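Local coordinates for Blo t 1 allergen (Blomia tropicalis, PDB 5JT8), which is a mite allergen of the papain family of cysteine proteases and probably cleaves proteins once its inhibitory propeptide is removed, at residues E162-D167 against F191-R196; A146-S151 against H247-I252; D118-A123 against Y296-N301. All coordinates share one frame; numbering follows the deposited sequence.

How the interactions relate
The three contacts are nested along the chain. Interaction 1 lies inside the loop closed by interaction 2, which lies inside the loop closed by interaction 3. Centres of interactions 1 and 2 are about 15 Å apart, those of 2 and 3 about 10 Å, and those of 1 and 3 about 24 Å. Interaction 1 joins two helices. M194 packs on A146 and F191 on V251, residues of the two segments of interaction 2. There, P249 and G248 pack against W119 of interaction 3. Interactions 2 and 3 reach the same mixed sheet. The series therefore runs from the mainly helical part of the papain fold, through helix 139-154, to the β-sheet part.

Interaction 1 (E162-D167 against F191-R196); sequences EQELVD and FKYMIR
Y193 extends from helix 187-196 to meet L165 and E164 of helix 162-168. CB of Y193 points toward the facing helix. With CG anti to the backbone N (chi1 -177°), the ring continues across the gap to E164. CB of Y193 lies 4.1 Å from L165 CD2. The same methyl is 3.9 Å from Y193 CD1 and meets the ring obliquely. Further out, Y193 CE1 is 3.7 Å from E164 OE2. At the tip, Y193 OH donates a hydrogen bond of 2.7 Å to E164 OE2. That oxygen lies at the ring edge, in the ring plane. The hydroxyl meets OE2 from above the carboxylate plane, tilted well out of it. The two planes are 78° apart.

E164 reaches this position as an extended chain. Its OE2 also pairs with R222 in a salt bridge, and OE1 accepts from V200 N. Three partners hold the buried carboxylate, and the R222 charge probably favours its ionised form. A second apolar contact joins L165 CD1 to M194 CE at 4.2 Å.

The helix axes are 10.8 Å apart and cross at 102°, so the contact is confined to few residues. It belongs to the mainly helical part of the papain fold. M194 also packs on A142 of helix 139-154, while F191 packs on Y228 of strand 227-230 and on T329 and A331 of strand 329-332.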
loop_
_atom_site.group_PDB
_atom_site.type_symbol
_atom_site.label_atom_id
_atom_site.label_comp_id
_atom_site.label_asym_id
_atom_site.label_seq_id
_atom_site.Cartn_x
_atom_site.Cartn_y
_atom_site.Cartn_z
ATOM N N GLU A 162 -2.445 2.797 12.888
ATOM C CA GLU A 162 -1.242 2.295 12.235
ATOM C C GLU A 162 -0.018 2.426 13.139
ATOM O O GLU A 162 0.890 1.596 13.088
ATOM C CB GLU A 162 -0.977 3.025 10.916
ATOM C CG GLU A 162 -1.857 2.575 9.759
ATOM C CD GLU A 162 -3.242 3.212 9.789
ATOM O OE1 GLU A 162 -3.496 4.074 10.666
ATOM O OE2 GLU A 162 -4.078 2.856 8.923
ATOM N N GLN A 163 0.006 3.469 13.960
ATOM C CA GLN A 163 1.168 3.747 14.800
ATOM C C GLN A 163 1.367 2.613 15.815
ATOM O O GLN A 163 2.502 2.244 16.135
ATOM C CB GLN A 163 1.018 5.098 15.513
ATOM C CG GLN A 163 2.263 5.595 16.263
ATOM C CD GLN A 163 3.421 5.923 15.343
ATOM O OE1 GLN A 163 3.282 6.716 14.407
ATOM N NE2 GLN A 163 4.575 5.307 15.601
ATOM N N GLU A 164 0.268 2.050 16.311
ATOM C CA GLU A 164 0.367 0.955 17.263
ATOM C C GLU A 164 1.003 -0.258 16.578
ATOM O O GLU A 164 1.744 -1.011 17.205
ATOM C CB GLU A 164 -0.997 0.566 17.847
ATOM C CG GLU A 164 -0.870 -0.562 18.888
ATOM C CD GLU A 164 -2.173 -0.995 19.517
ATOM O OE1 GLU A 164 -3.252 -0.535 19.073
ATOM O OE2 GLU A 164 -2.118 -1.825 20.454
ATOM N N LEU A 165 0.701 -0.453 15.298
ATOM C CA LEU A 165 1.336 -1.520 14.533
ATOM C C LEU A 165 2.838 -1.249 14.396
ATOM O O LEU A 165 3.671 -2.138 14.613
ATOM C CB LEU A 165 0.697 -1.661 13.152
ATOM C CG LEU A 165 -0.663 -2.354 13.091
ATOM C CD1 LEU A 165 -1.234 -2.299 11.685
ATOM C CD2 LEU A 165 -0.575 -3.815 13.608
ATOM N N VAL A 166 3.172 -0.012 14.055
ATOM C CA VAL A 166 4.554 0.383 13.823
ATOM C C VAL A 166 5.416 0.118 15.050
ATOM O O VAL A 166 6.541 -0.381 14.942
ATOM C CB VAL A 166 4.631 1.861 13.423
ATOM C CG1 VAL A 166 6.059 2.387 13.517
ATOM C CG2 VAL A 166 4.062 2.053 12.013
ATOM N N ASP A 167 4.867 0.400 16.226
ATOM C CA ASP A 167 5.655 0.308 17.439
ATOM C C ASP A 167 5.613 -1.047 18.105
ATOM O O ASP A 167 6.599 -1.481 18.686
ATOM C CB ASP A 167 5.191 1.365 18.419
ATOM C CG ASP A 167 5.378 2.752 17.875
ATOM O OD1 ASP A 167 6.187 2.912 16.936
ATOM O OD2 ASP A 167 4.712 3.672 18.376
ATOM N N PHE A 191 -1.542 -8.386 10.747
ATOM C CA PHE A 191 -2.769 -9.132 11.010
ATOM C C PHE A 191 -2.599 -10.037 12.215
ATOM O O PHE A 191 -3.514 -10.177 13.016
ATOM C CB PHE A 191 -3.173 -9.970 9.800
ATOM C CG PHE A 191 -3.721 -9.169 8.673
ATOM C CD1 PHE A 191 -4.726 -8.228 8.899
ATOM C CD2 PHE A 191 -3.218 -9.326 7.396
ATOM C CE1 PHE A 191 -5.226 -7.477 7.859
ATOM C CE2 PHE A 191 -3.716 -8.581 6.340
ATOM C CZ PHE A 191 -4.723 -7.658 6.565
ATOM N N LYS A 192 -1.424 -10.664 12.322
ATOM C CA LYS A 192 -1.096 -11.498 13.483
ATOM C C LYS A 192 -1.313 -10.709 14.780
ATOM O O LYS A 192 -1.875 -11.210 15.758
ATOM C CB LYS A 192 0.351 -11.992 13.387
ATOM C CG LYS A 192 0.848 -12.781 14.585
ATOM C CD LYS A 192 2.319 -13.198 14.422
ATOM C CE LYS A 192 2.494 -14.154 13.246
ATOM N NZ LYS A 192 3.936 -14.445 12.984
ATOM N N TYR A 193 -0.858 -9.463 14.778
ATOM C CA TYR A 193 -1.002 -8.598 15.929
ATOM C C TYR A 193 -2.485 -8.281 16.157
ATOM O O TYR A 193 -2.956 -8.193 17.287
ATOM C CB TYR A 193 -0.188 -7.325 15.727
ATOM C CG TYR A 193 -0.218 -6.404 16.908
ATOM C CD1 TYR A 193 -1.227 -5.456 17.041
ATOM C CD2 TYR A 193 0.765 -6.479 17.898
ATOM C CE1 TYR A 193 -1.273 -4.617 18.127
ATOM C CE2 TYR A 193 0.735 -5.633 18.993
ATOM C CZ TYR A 193 -0.282 -4.699 19.097
ATOM O OH TYR A 193 -0.327 -3.851 20.171
ATOM N N MET A 194 -3.221 -8.142 15.070
ATOM C CA MET A 194 -4.641 -7.849 15.156
ATOM C C MET A 194 -5.421 -9.026 15.746
ATOM O O MET A 194 -6.447 -8.840 16.388
ATOM C CB MET A 194 -5.171 -7.482 13.773
ATOM C CG MET A 194 -4.798 -6.076 13.364
ATOM S SD MET A 194 -5.784 -5.598 11.947
ATOM C CE MET A 194 -4.523 -4.850 10.918
ATOM N N ILE A 195 -4.910 -10.235 15.557
ATOM C CA ILE A 195 -5.513 -11.416 16.168
ATOM C C ILE A 195 -5.192 -11.506 17.644
ATOM O O ILE A 195 -6.085 -11.618 18.488
ATOM C CB ILE A 195 -5.031 -12.714 15.477
ATOM C CG1 ILE A 195 -5.603 -12.811 14.062
ATOM C CG2 ILE A 195 -5.423 -13.953 16.287
ATOM C CD1 ILE A 195 -4.846 -13.793 13.196
ATOM N N ARG A 196 -3.907 -11.462 17.970
ATOM C CA ARG A 196 -3.497 -11.789 19.326
ATOM C C ARG A 196 -3.758 -10.658 20.309
ATOM O O ARG A 196 -3.990 -10.896 21.496
ATOM C CB ARG A 196 -2.017 -12.170 19.333
ATOM C CG ARG A 196 -1.712 -13.397 18.487
ATOM C CD ARG A 196 -0.218 -13.678 18.419
ATOM N NE ARG A 196 0.080 -14.770 17.495
ATOM C CZ ARG A 196 1.303 -15.108 17.091
ATOM N NH1 ARG A 196 2.366 -14.435 17.527
ATOM N NH2 ARG A 196 1.464 -16.114 16.244
#

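Interaction 2 (A146-S151 against H247-I252); sequences AESLYS and HGPVVI
L149 CD2 touches the backbone O of H247, not its imidazole. The imidazole lies well clear of the helix segment and stacks with the ring of Y330. On the helix, the ring of Y150 has A146 O at its edge, in plane. It also packs edge-to-face with Y223, and its OH is bonded to H224 O.

Between the segments, the closest approach is L149 CD2 to H247 O, 3.4 Å. The same methyl lies 4.3 Å from G248 CA. G248 is the first residue to leave helix 237-247, and its positive phi (94°) suits glycine. The chain then enters P249, whose CB points toward the helix and whose CG corner meets S148. S148 CB is 3.6 Å from P249 CG and 4.0 Å from P249 CD. The serine OG lies beside its own backbone N (chi1 -63°) and is bonded to G144 O, one turn back. S148 OG still passes 3.7 Å from P249 CG. P249 also packs on I152 of the same helix and on I284 of strand 281-291.

The turn between helix 237-247 and strand 250-254 is thereby set against the long helix 139-154. In the papain family this central helix carries the catalytic cysteine at its N-terminal end. No hydrogen bond joins the two segments. The serine hydroxyl is satisfied within its own helix, so the join rests on van der Waals contact: a leucine methyl on a backbone carbonyl oxygen, and the serine CB on a proline ring.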
loop_
_atom_site.group_PDB
_atom_site.type_symbol
_atom_site.label_atom_id
_atom_site.label_comp_id
_atom_site.label_asym_id
_atom_site.label_seq_id
_atom_site.Cartn_x
_atom_site.Cartn_y
_atom_site.Cartn_z
ATOM N N ALA A 146 -8.634 -4.410 7.347
ATOM C CA ALA A 146 -9.428 -4.615 8.567
ATOM C C ALA A 146 -10.587 -3.624 8.659
ATOM O O ALA A 146 -11.719 -4.000 8.960
ATOM C CB ALA A 146 -8.539 -4.510 9.823
ATOM N N GLU A 147 -10.298 -2.355 8.403
ATOM C CA GLU A 147 -11.335 -1.339 8.421
ATOM C C GLU A 147 -12.410 -1.643 7.362
ATOM O O GLU A 147 -13.597 -1.514 7.641
ATOM C CB GLU A 147 -10.724 0.060 8.220
ATOM C CG GLU A 147 -9.797 0.498 9.363
ATOM C CD GLU A 147 -9.132 1.854 9.130
ATOM O OE1 GLU A 147 -9.369 2.487 8.078
ATOM O OE2 GLU A 147 -8.368 2.297 10.010
ATOM N N SER A 148 -11.996 -2.085 6.176
ATOM C CA SER A 148 -12.939 -2.475 5.123
ATOM C C SER A 148 -13.898 -3.563 5.583
ATOM O O SER A 148 -15.103 -3.501 5.345
ATOM C CB SER A 148 -12.188 -2.979 3.881
ATOM O OG SER A 148 -11.415 -1.941 3.339
ATOM N N LEU A 149 -13.339 -4.580 6.222
ATOM C CA LEU A 149 -14.147 -5.691 6.711
ATOM C C LEU A 149 -15.162 -5.241 7.757
ATOM O O LEU A 149 -16.288 -5.734 7.753
ATOM C CB LEU A 149 -13.249 -6.796 7.275
ATOM C CG LEU A 149 -12.388 -7.487 6.221
ATOM C CD1 LEU A 149 -11.503 -8.597 6.828
ATOM C CD2 LEU A 149 -13.264 -8.058 5.108
ATOM N N TYR A 150 -14.788 -4.309 8.646
ATOM C CA TYR A 150 -15.753 -3.820 9.641
ATOM C C TYR A 150 -16.871 -3.054 8.960
ATOM O O TYR A 150 -18.027 -3.097 9.392
ATOM C CB TYR A 150 -15.075 -2.949 10.718
ATOM C CG TYR A 150 -14.486 -3.804 11.813
ATOM C CD1 TYR A 150 -15.246 -4.174 12.919
ATOM C CD2 TYR A 150 -13.197 -4.288 11.713
ATOM C CE1 TYR A 150 -14.724 -4.992 13.907
ATOM C CE2 TYR A 150 -12.657 -5.102 12.695
ATOM C CZ TYR A 150 -13.425 -5.453 13.788
ATOM O OH TYR A 150 -12.892 -6.265 14.766
ATOM N N SER A 151 -16.544 -2.364 7.878
ATOM C CA SER A 151 -17.581 -1.634 7.140
ATOM C C SER A 151 -18.476 -2.652 6.417
ATOM O O SER A 151 -19.699 -2.615 6.512
ATOM C CB SER A 151 -16.954 -0.652 6.143
ATOM O OG SER A 151 -17.952 0.142 5.517
ATOM N N HIS A 247 -13.665 -12.631 0.190
ATOM C CA HIS A 247 -13.077 -12.286 1.489
ATOM C C HIS A 247 -12.850 -10.786 1.707
ATOM O O HIS A 247 -12.373 -10.392 2.765
ATOM C CB HIS A 247 -11.765 -13.057 1.679
ATOM C CG HIS A 247 -11.941 -14.540 1.600
ATOM N ND1 HIS A 247 -12.504 -15.273 2.618
ATOM C CD2 HIS A 247 -11.669 -15.422 0.606
ATOM C CE1 HIS A 247 -12.554 -16.546 2.267
ATOM N NE2 HIS A 247 -12.052 -16.665 1.051
ATOM N N GLY A 248 -13.219 -9.952 0.729
ATOM C CA GLY A 248 -13.028 -8.514 0.870
ATOM C C GLY A 248 -11.721 -7.994 0.282
ATOM O O GLY A 248 -10.981 -8.743 -0.370
ATOM N N PRO A 249 -11.442 -6.691 0.476
ATOM C CA PRO A 249 -10.189 -6.096 0.003
ATOM C C PRO A 249 -8.979 -6.861 0.525
ATOM O O PRO A 249 -9.020 -7.394 1.647
ATOM C CB PRO A 249 -10.242 -4.679 0.569
ATOM C CG PRO A 249 -11.728 -4.364 0.551
ATOM C CD PRO A 249 -12.386 -5.671 0.962
ATOM N N VAL A 250 -7.940 -6.946 -0.301
ATOM C CA VAL A 250 -6.761 -7.732 0.028
ATOM C C VAL A 250 -5.495 -6.876 0.005
ATOM O O VAL A 250 -5.413 -5.902 -0.742
ATOM C CB VAL A 250 -6.604 -8.920 -0.948
ATOM C CG1 VAL A 250 -7.838 -9.843 -0.859
ATOM C CG2 VAL A 250 -6.398 -8.431 -2.374
ATOM N N VAL A 251 -4.534 -7.227 0.853
ATOM C CA VAL A 251 -3.197 -6.630 0.819
ATOM C C VAL A 251 -2.420 -7.259 -0.316
ATOM O O VAL A 251 -2.478 -8.476 -0.512
ATOM C CB VAL A 251 -2.409 -6.858 2.130
ATOM C CG1 VAL A 251 -0.993 -6.277 2.022
ATOM C CG2 VAL A 251 -3.141 -6.260 3.306
ATOM N N ILE A 252 -1.714 -6.431 -1.078
ATOM C CA ILE A 252 -0.734 -6.914 -2.037
ATOM C C ILE A 252 0.600 -6.203 -1.816
ATOM O O ILE A 252 0.660 -5.118 -1.257
ATOM C CB ILE A 252 -1.171 -6.691 -3.512
ATOM C CG1 ILE A 252 -1.333 -5.197 -3.795
ATOM C CG2 ILE A 252 -2.481 -7.406 -3.822
ATOM C CD1 ILE A 252 -1.328 -4.849 -5.281
#

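Interaction 3 (D118-A123 against Y296-N301); sequences DWRQKA and YWIIRN
This is packing of an aliphatic side chain against a salt bridge: I298 lies against the paired side chains of D118 and R120. It joins the start of the short, weakly bonded helix 119-122, with its N-cap D118, to strand 294-300 of the mixed sheet in the papain fold. I298 CD1 meets mainly the carboxylate, 3.5 Å from D118 CG, and also nears R120 NH2. I298 CG2, anti to its backbone N, sits over the centre of one face of the R120 guanidinium, 3.8 Å from R120 NH2.

D118 OD1 accepts from R120 N at 3.0 Å, met from above the carboxylate plane. R120 bends at chi3 (-62°) and returns to grip the same carboxylate side-on. R120 NE meets the syn lone pairs of both oxygens, 3.0 Å from D118 OD1. R120 NH2 is 2.8 Å from D118 OD2. These oxygens lie near the guanidinium plane. R120 NH2 also bonds to Y314 OH, and Y312 makes a cation-pi contact with R120.

One carboxylate therefore both caps the helix and fixes the arginine. With charge paired along the guanidinium edge, its flat face can pack on a methyl. No hydrogen bond links the segments; their contact is van der Waals.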
loop_
_atom_site.group_PDB
_atom_site.type_symbol
_atom_site.label_atom_id
_atom_site.label_comp_id
_atom_site.label_asym_id
_atom_site.label_seq_id
_atom_site.Cartn_x
_atom_site.Cartn_y
_atom_site.Cartn_z
ATOM N N ASP A 118 -16.208 -3.466 -7.447
ATOM C CA ASP A 118 -15.569 -2.336 -6.784
ATOM C C ASP A 118 -16.108 -2.224 -5.354
ATOM O O ASP A 118 -17.235 -1.782 -5.156
ATOM C CB ASP A 118 -15.832 -1.044 -7.587
ATOM C CG ASP A 118 -14.993 0.140 -7.118
ATOM O OD1 ASP A 118 -14.388 0.064 -6.034
ATOM O OD2 ASP A 118 -14.940 1.151 -7.842
ATOM N N TRP A 119 -15.322 -2.630 -4.357
ATOM C CA TRP A 119 -15.778 -2.511 -2.972
ATOM C C TRP A 119 -16.119 -1.064 -2.583
ATOM O O TRP A 119 -16.937 -0.844 -1.688
ATOM C CB TRP A 119 -14.741 -3.079 -2.000
ATOM C CG TRP A 119 -14.834 -4.550 -1.842
ATOM C CD1 TRP A 119 -13.893 -5.481 -2.217
ATOM C CD2 TRP A 119 -15.923 -5.289 -1.272
ATOM N NE1 TRP A 119 -14.336 -6.745 -1.912
ATOM C CE2 TRP A 119 -15.577 -6.659 -1.334
ATOM C CE3 TRP A 119 -17.169 -4.929 -0.735
ATOM C CZ2 TRP A 119 -16.416 -7.668 -0.862
ATOM C CZ3 TRP A 119 -18.012 -5.930 -0.275
ATOM C CH2 TRP A 119 -17.634 -7.291 -0.347
ATOM N N ARG A 120 -15.530 -0.079 -3.264
ATOM C CA ARG A 120 -15.877 1.326 -2.993
ATOM C C ARG A 120 -17.360 1.625 -3.242
ATOM O O ARG A 120 -17.907 2.599 -2.718
ATOM C CB ARG A 120 -15.049 2.278 -3.852
ATOM C CG ARG A 120 -13.546 2.235 -3.637
ATOM C CD ARG A 120 -12.846 3.172 -4.627
ATOM N NE ARG A 120 -13.081 2.755 -6.008
ATOM C CZ ARG A 120 -12.543 3.334 -7.078
ATOM N NH1 ARG A 120 -11.726 4.369 -6.933
ATOM N NH2 ARG A 120 -12.820 2.872 -8.301
ATOM N N GLN A 121 -18.000 0.795 -4.059
ATOM C CA GLN A 121 -19.400 0.999 -4.394
ATOM C C GLN A 121 -20.302 0.057 -3.628
ATOM O O GLN A 121 -21.498 0.294 -3.537
ATOM C CB GLN A 121 -19.634 0.830 -5.901
ATOM C CG GLN A 121 -19.273 2.076 -6.698
ATOM C CD GLN A 121 -19.225 1.832 -8.186
ATOM O OE1 GLN A 121 -20.192 1.356 -8.781
ATOM N NE2 GLN A 121 -18.098 2.165 -8.805
ATOM N N LYS A 122 -19.733 -1.012 -3.081
ATOM C CA LYS A 122 -20.535 -1.999 -2.361
ATOM C C LYS A 122 -20.562 -1.702 -0.859
ATOM O O LYS A 122 -21.347 -2.277 -0.097
ATOM C CB LYS A 122 -19.995 -3.414 -2.608
ATOM C CG LYS A 122 -19.669 -3.716 -4.063
ATOM C CD LYS A 122 -19.831 -5.190 -4.377
ATOM C CE LYS A 122 -21.310 -5.571 -4.457
ATOM N NZ LYS A 122 -21.515 -6.998 -4.851
ATOM N N ALA A 123 -19.694 -0.794 -0.441
ATOM C CA ALA A 123 -19.493 -0.537 0.964
ATOM C C ALA A 123 -18.922 0.853 1.100
ATOM O O ALA A 123 -18.341 1.393 0.150
ATOM C CB ALA A 123 -18.548 -1.582 1.582
ATOM N N TYR A 296 -8.261 -3.851 -15.649
ATOM C CA TYR A 296 -7.418 -3.222 -14.635
ATOM C C TYR A 296 -7.769 -3.632 -13.216
ATOM O O TYR A 296 -8.849 -4.146 -12.946
ATOM C CB TYR A 296 -7.488 -1.692 -14.742
ATOM C CG TYR A 296 -8.873 -1.133 -14.519
ATOM C CD1 TYR A 296 -9.344 -0.850 -13.232
ATOM C CD2 TYR A 296 -9.723 -0.905 -15.597
ATOM C CE1 TYR A 296 -10.637 -0.329 -13.033
ATOM C CE2 TYR A 296 -11.003 -0.407 -15.413
ATOM C CZ TYR A 296 -11.460 -0.115 -14.130
ATOM O OH TYR A 296 -12.741 0.394 -13.970
ATOM N N TRP A 297 -6.818 -3.398 -12.326
ATOM C CA TRP A 297 -7.000 -3.551 -10.896
ATOM C C TRP A 297 -7.331 -2.194 -10.282
ATOM O O TRP A 297 -6.850 -1.166 -10.759
ATOM C CB TRP A 297 -5.729 -4.077 -10.245
ATOM C CG TRP A 297 -5.321 -5.452 -10.611
ATOM C CD1 TRP A 297 -4.212 -5.819 -11.310
ATOM C CD2 TRP A 297 -5.992 -6.658 -10.253
ATOM N NE1 TRP A 297 -4.163 -7.190 -11.435
ATOM C CE2 TRP A 297 -5.248 -7.726 -10.792
ATOM C CE3 TRP A 297 -7.162 -6.939 -9.544
ATOM C CZ2 TRP A 297 -5.619 -9.048 -10.615
ATOM C CZ3 TRP A 297 -7.538 -8.261 -9.387
ATOM C CH2 TRP A 297 -6.764 -9.290 -9.911
ATOM N N ILE A 298 -8.118 -2.182 -9.215
ATOM C CA ILE A 298 -8.280 -0.950 -8.436
ATOM C C ILE A 298 -7.442 -1.017 -7.161
ATOM O O ILE A 298 -7.652 -1.881 -6.295
ATOM C CB ILE A 298 -9.738 -0.679 -8.069
ATOM C CG1 ILE A 298 -10.640 -0.808 -9.309
ATOM C CG2 ILE A 298 -9.861 0.698 -7.424
ATOM C CD1 ILE A 298 -12.140 -0.813 -8.993
ATOM N N ILE A 299 -6.482 -0.106 -7.059
ATOM C CA ILE A 299 -5.518 -0.104 -5.965
ATOM C C ILE A 299 -5.773 1.017 -4.977
ATOM O O ILE A 299 -5.798 2.194 -5.344
ATOM C CB ILE A 299 -4.083 0.008 -6.511
ATOM C CG1 ILE A 299 -3.684 -1.315 -7.170
ATOM C CG2 ILE A 299 -3.090 0.357 -5.402
ATOM C CD1 ILE A 299 -2.283 -1.306 -7.743
ATOM N N ARG A 300 -5.979 0.653 -3.718
ATOM C CA ARG A 300 -6.035 1.658 -2.657
ATOM C C ARG A 300 -4.648 1.878 -2.070
ATOM O O ARG A 300 -4.060 0.962 -1.469
ATOM C CB ARG A 300 -6.997 1.244 -1.550
ATOM C CG ARG A 300 -6.909 2.114 -0.309
ATOM C CD ARG A 300 -7.853 1.610 0.755
ATOM N NE ARG A 300 -7.664 2.297 2.032
ATOM C CZ ARG A 300 -8.474 3.240 2.501
ATOM N NH1 ARG A 300 -9.533 3.633 1.800
ATOM N NH2 ARG A 300 -8.222 3.796 3.671
ATOM N N ASN A 301 -4.137 3.092 -2.242
ATOM C CA ASN A 301 -2.782 3.431 -1.818
ATOM C C ASN A 301 -2.848 4.268 -0.534
ATOM O O ASN A 301 -3.926 4.706 -0.138
ATOM C CB ASN A 301 -2.055 4.177 -2.943
ATOM C CG ASN A 301 -0.536 4.152 -2.801
ATOM O OD1 ASN A 301 0.005 3.740 -1.778
ATOM N ND2 ASN A 301 0.156 4.610 -3.838
#